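Long-range contact in like-Sm ribonucleoprotein core (Methanococcus vannielii SB, PDB 5MKI), which probably binds RNA, as members of the Sm/Lsm family do, and assembles from seven copies of one subunit: residues Lys30-Ala35 with Ala43-Lys48. Residues are numbered along the deposited sequence; the frame is centred on the assembly and turned at random.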
ATOM      1  N   LYS A  30      11.747 -14.472  16.358  1.00 36.35           N
ATOM      2  CA  LYS A  30      11.357 -14.959  17.677  1.00 39.49           C
ATOM      3  C   LYS A  30      12.068 -14.133  18.737  1.00 32.35           C
ATOM      4  O   LYS A  30      13.271 -13.884  18.619  1.00 38.37           O
ATOM      5  CB  LYS A  30      11.705 -16.447  17.831  1.00 38.34           C
ATOM      6  CG  LYS A  30      11.516 -17.000  19.240  1.00 48.13           C
ATOM      7  CD  LYS A  30      12.114 -18.403  19.402  1.00 54.69           C
ATOM      8  CE  LYS A  30      12.920 -18.535  20.700  1.00 55.98           C
ATOM      9  NZ  LYS A  30      12.204 -19.305  21.779  1.00 55.29           N
ATOM     10  N   GLY A  31      11.337 -13.706  19.764  1.00 29.06           N
ATOM     11  CA  GLY A  31      11.956 -12.890  20.796  1.00 30.63           C
ATOM     12  C   GLY A  31      10.994 -12.574  21.922  1.00 28.52           C
ATOM     13  O   GLY A  31       9.837 -12.999  21.923  1.00 31.46           O
ATOM     14  N   ARG A  32      11.495 -11.799  22.885  1.00 31.03           N
ATOM     15  CA  ARG A  32      10.736 -11.407  24.073  1.00 33.50           C
ATOM     16  C   ARG A  32      10.070 -10.049  23.839  1.00 30.68           C
ATOM     17  O   ARG A  32      10.756  -9.038  23.635  1.00 30.92           O
ATOM     18  CB  ARG A  32      11.665 -11.356  25.288  1.00 33.54           C
ATOM     19  CG  ARG A  32      11.013 -10.972  26.626  1.00 31.47           C
ATOM     20  CD  ARG A  32      12.097 -10.745  27.690  1.00 34.03           C
ATOM     21  NE  ARG A  32      11.540 -10.557  29.028  1.00 34.30           N
ATOM     22  CZ  ARG A  32      11.160 -11.555  29.823  1.00 35.40           C
ATOM     23  NH1 ARG A  32      11.270 -12.811  29.413  1.00 32.03           N
ATOM     24  NH2 ARG A  32      10.660 -11.299  31.021  1.00 32.32           N
ATOM     25  N   LEU A  33       8.740 -10.021  23.905  1.00 31.24           N
ATOM     26  CA  LEU A  33       7.958  -8.852  23.496  1.00 29.38           C
ATOM     27  C   LEU A  33       7.964  -7.783  24.587  1.00 28.23           C
ATOM     28  O   LEU A  33       7.345  -7.956  25.643  1.00 31.51           O
ATOM     29  CB  LEU A  33       6.534  -9.276  23.151  1.00 26.36           C
ATOM     30  CG  LEU A  33       5.587  -8.181  22.640  1.00 29.04           C
ATOM     31  CD1 LEU A  33       5.894  -7.816  21.192  1.00 25.30           C
ATOM     32  CD2 LEU A  33       4.132  -8.615  22.802  1.00 30.90           C
ATOM     33  N   LYS A  34       8.614  -6.653  24.302  1.00 26.72           N
ATOM     34  CA  LYS A  34       8.714  -5.518  25.216  1.00 28.78           C
ATOM     35  C   LYS A  34       7.709  -4.407  24.935  1.00 27.22           C
ATOM     36  O   LYS A  34       7.467  -3.574  25.819  1.00 29.68           O
ATOM     37  CB  LYS A  34      10.126  -4.909  25.157  1.00 24.58           C
ATOM     38  CG  LYS A  34      11.247  -5.918  25.314  1.00 32.60           C
ATOM     39  CD  LYS A  34      11.155  -6.570  26.672  1.00 29.88           C
ATOM     40  CE  LYS A  34      11.345  -5.543  27.792  1.00 29.26           C
ATOM     41  NZ  LYS A  34      11.199  -6.161  29.144  1.00 38.60           N
ATOM     42  N   ALA A  35       7.141  -4.355  23.737  1.00 28.23           N
ATOM     43  CA  ALA A  35       6.280  -3.238  23.359  1.00 28.13           C
ATOM     44  C   ALA A  35       5.654  -3.543  22.014  1.00 25.12           C
ATOM     45  O   ALA A  35       6.240  -4.254  21.196  1.00 25.57           O
ATOM     46  CB  ALA A  35       7.059  -1.916  23.293  1.00 25.83           C
ATOM     47  N   ALA A  43       8.677  -4.309  19.514  1.00 26.50           N
ATOM     48  CA  ALA A  43      10.058  -4.325  19.980  1.00 24.77           C
ATOM     49  C   ALA A  43      10.327  -5.685  20.620  1.00 28.76           C
ATOM     50  O   ALA A  43       9.665  -6.051  21.597  1.00 27.02           O
ATOM     51  CB  ALA A  43      10.321  -3.192  20.971  1.00 20.95           C
ATOM     52  N   LEU A  44      11.272  -6.437  20.056  1.00 25.89           N
ATOM     53  CA  LEU A  44      11.592  -7.789  20.514  1.00 24.70           C
ATOM     54  C   LEU A  44      12.996  -7.815  21.106  1.00 29.69           C
ATOM     55  O   LEU A  44      13.966  -7.489  20.415  1.00 30.90           O
ATOM     56  CB  LEU A  44      11.508  -8.794  19.371  1.00 23.99           C
ATOM     57  CG  LEU A  44      10.172  -8.983  18.665  1.00 29.06           C
ATOM     58  CD1 LEU A  44      10.361  -9.815  17.405  1.00 20.98           C
ATOM     59  CD2 LEU A  44       9.193  -9.627  19.628  1.00 30.09           C
ATOM     60  N   GLU A  45      13.100  -8.237  22.364  1.00 32.97           N
ATOM     61  CA  GLU A  45      14.369  -8.305  23.078  1.00 32.94           C
ATOM     62  C   GLU A  45      14.994  -9.689  22.931  1.00 34.37           C
ATOM     63  O   GLU A  45      14.295 -10.703  22.987  1.00 33.03           O
ATOM     64  CB  GLU A  45      14.156  -7.987  24.558  1.00 34.77           C
ATOM     65  CG  GLU A  45      15.428  -7.798  25.344  1.00 38.34           C
ATOM     66  CD  GLU A  45      15.168  -7.716  26.828  1.00 40.87           C
ATOM     67  OE1 GLU A  45      14.864  -8.771  27.429  1.00 42.67           O
ATOM     68  OE2 GLU A  45      15.263  -6.602  27.387  1.00 46.87           O
ATOM     69  N   ASN A  46      16.316  -9.726  22.747  1.00 34.02           N
ATOM     70  CA  ASN A  46      17.044 -10.991  22.594  1.00 39.40           C
ATOM     71  C   ASN A  46      16.397 -11.859  21.512  1.00 42.15           C
ATOM     72  O   ASN A  46      15.962 -12.992  21.750  1.00 38.52           O
ATOM     73  CB  ASN A  46      17.134 -11.737  23.934  1.00 37.56           C
ATOM     74  CG  ASN A  46      18.061 -11.039  24.918  1.00 39.60           C
ATOM     75  OD1 ASN A  46      19.056 -10.431  24.525  1.00 38.03           O
ATOM     76  ND2 ASN A  46      17.725 -11.105  26.195  1.00 47.73           N
ATOM     77  N   ALA A  47      16.337 -11.293  20.308  1.00 35.15           N
ATOM     78  CA  ALA A  47      15.551 -11.867  19.226  1.00 35.61           C
ATOM     79  C   ALA A  47      16.399 -12.765  18.333  1.00 38.30           C
ATOM     80  O   ALA A  47      17.614 -12.602  18.208  1.00 41.64           O
ATOM     81  CB  ALA A  47      14.909 -10.759  18.382  1.00 38.72           C
ATOM     82  N   LYS A  48      15.723 -13.710  17.688  1.00 37.83           N
ATOM     83  CA  LYS A  48      16.362 -14.703  16.838  1.00 47.08           C
ATOM     84  C   LYS A  48      15.589 -14.824  15.535  1.00 49.85           C
ATOM     85  O   LYS A  48      14.359 -14.923  15.548  1.00 49.94           O
ATOM     86  CB  LYS A  48      16.417 -16.073  17.532  1.00 43.13           C
ATOM     87  CG  LYS A  48      17.106 -16.070  18.899  1.00 50.10           C
ATOM     88  CD  LYS A  48      16.545 -17.177  19.798  1.00 48.32           C
ATOM     89  CE  LYS A  48      17.311 -17.288  21.114  1.00 55.57           C
ATOM     90  NZ  LYS A  48      16.412 -17.488  22.308  1.00 55.24           N
TER
HETATM   91  O   HOH W   1      13.156  -7.984  29.498  1.00 41.41           O
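The side chains of Arg32 and Glu45 lie side by side and point the same way, the guanidinium and carboxylate planes 14° apart. OE1 of Glu45 approaches the guanidinium obliquely and touches the arm below it, 3.4 Å from Arg32 CD, but stays 4.1 Å from Arg32 NE, beyond a salt bridge. A water joins the groups instead: it donates to Glu45 OE1 (2.8 Å), accepts from Lys34 NZ (2.7 Å) and takes a weak bond from Arg32 NE. Lys34 CG, anti to the carbonyl carbon (chi1 -50°), packs 3.6 Å from Glu45 CB, and the chain then bends at CD and CE; its NZ is also bonded to Asn16.

Beneath these polar ends the strands pair antiparallel. Arg32 and Glu45 exchange two backbone bonds, that from Glu45 N to Arg32 O being almost straight (178°). Lys30 and Lys48 form another hydrogen-bonded pair, and the register slips by one between the two pairs, a beta bulge where the second strand turns its corner at Glu45 and Asn46. Gly31 faces this corner, its CA 4.1 Å from that of Ala47. Leu33 and Leu44 pack on the other face, joined by Val19.

The bulge coincides with that corner, consistent with the strongly bent antiparallel sheet of the Sm fold, while the three charges share one water rather than direct ion pairs. Lys30 NZ and Lys48 NZ, 4.6 Å apart, should repel, which the salt bridge from Lys48 to Glu56 probably offsets.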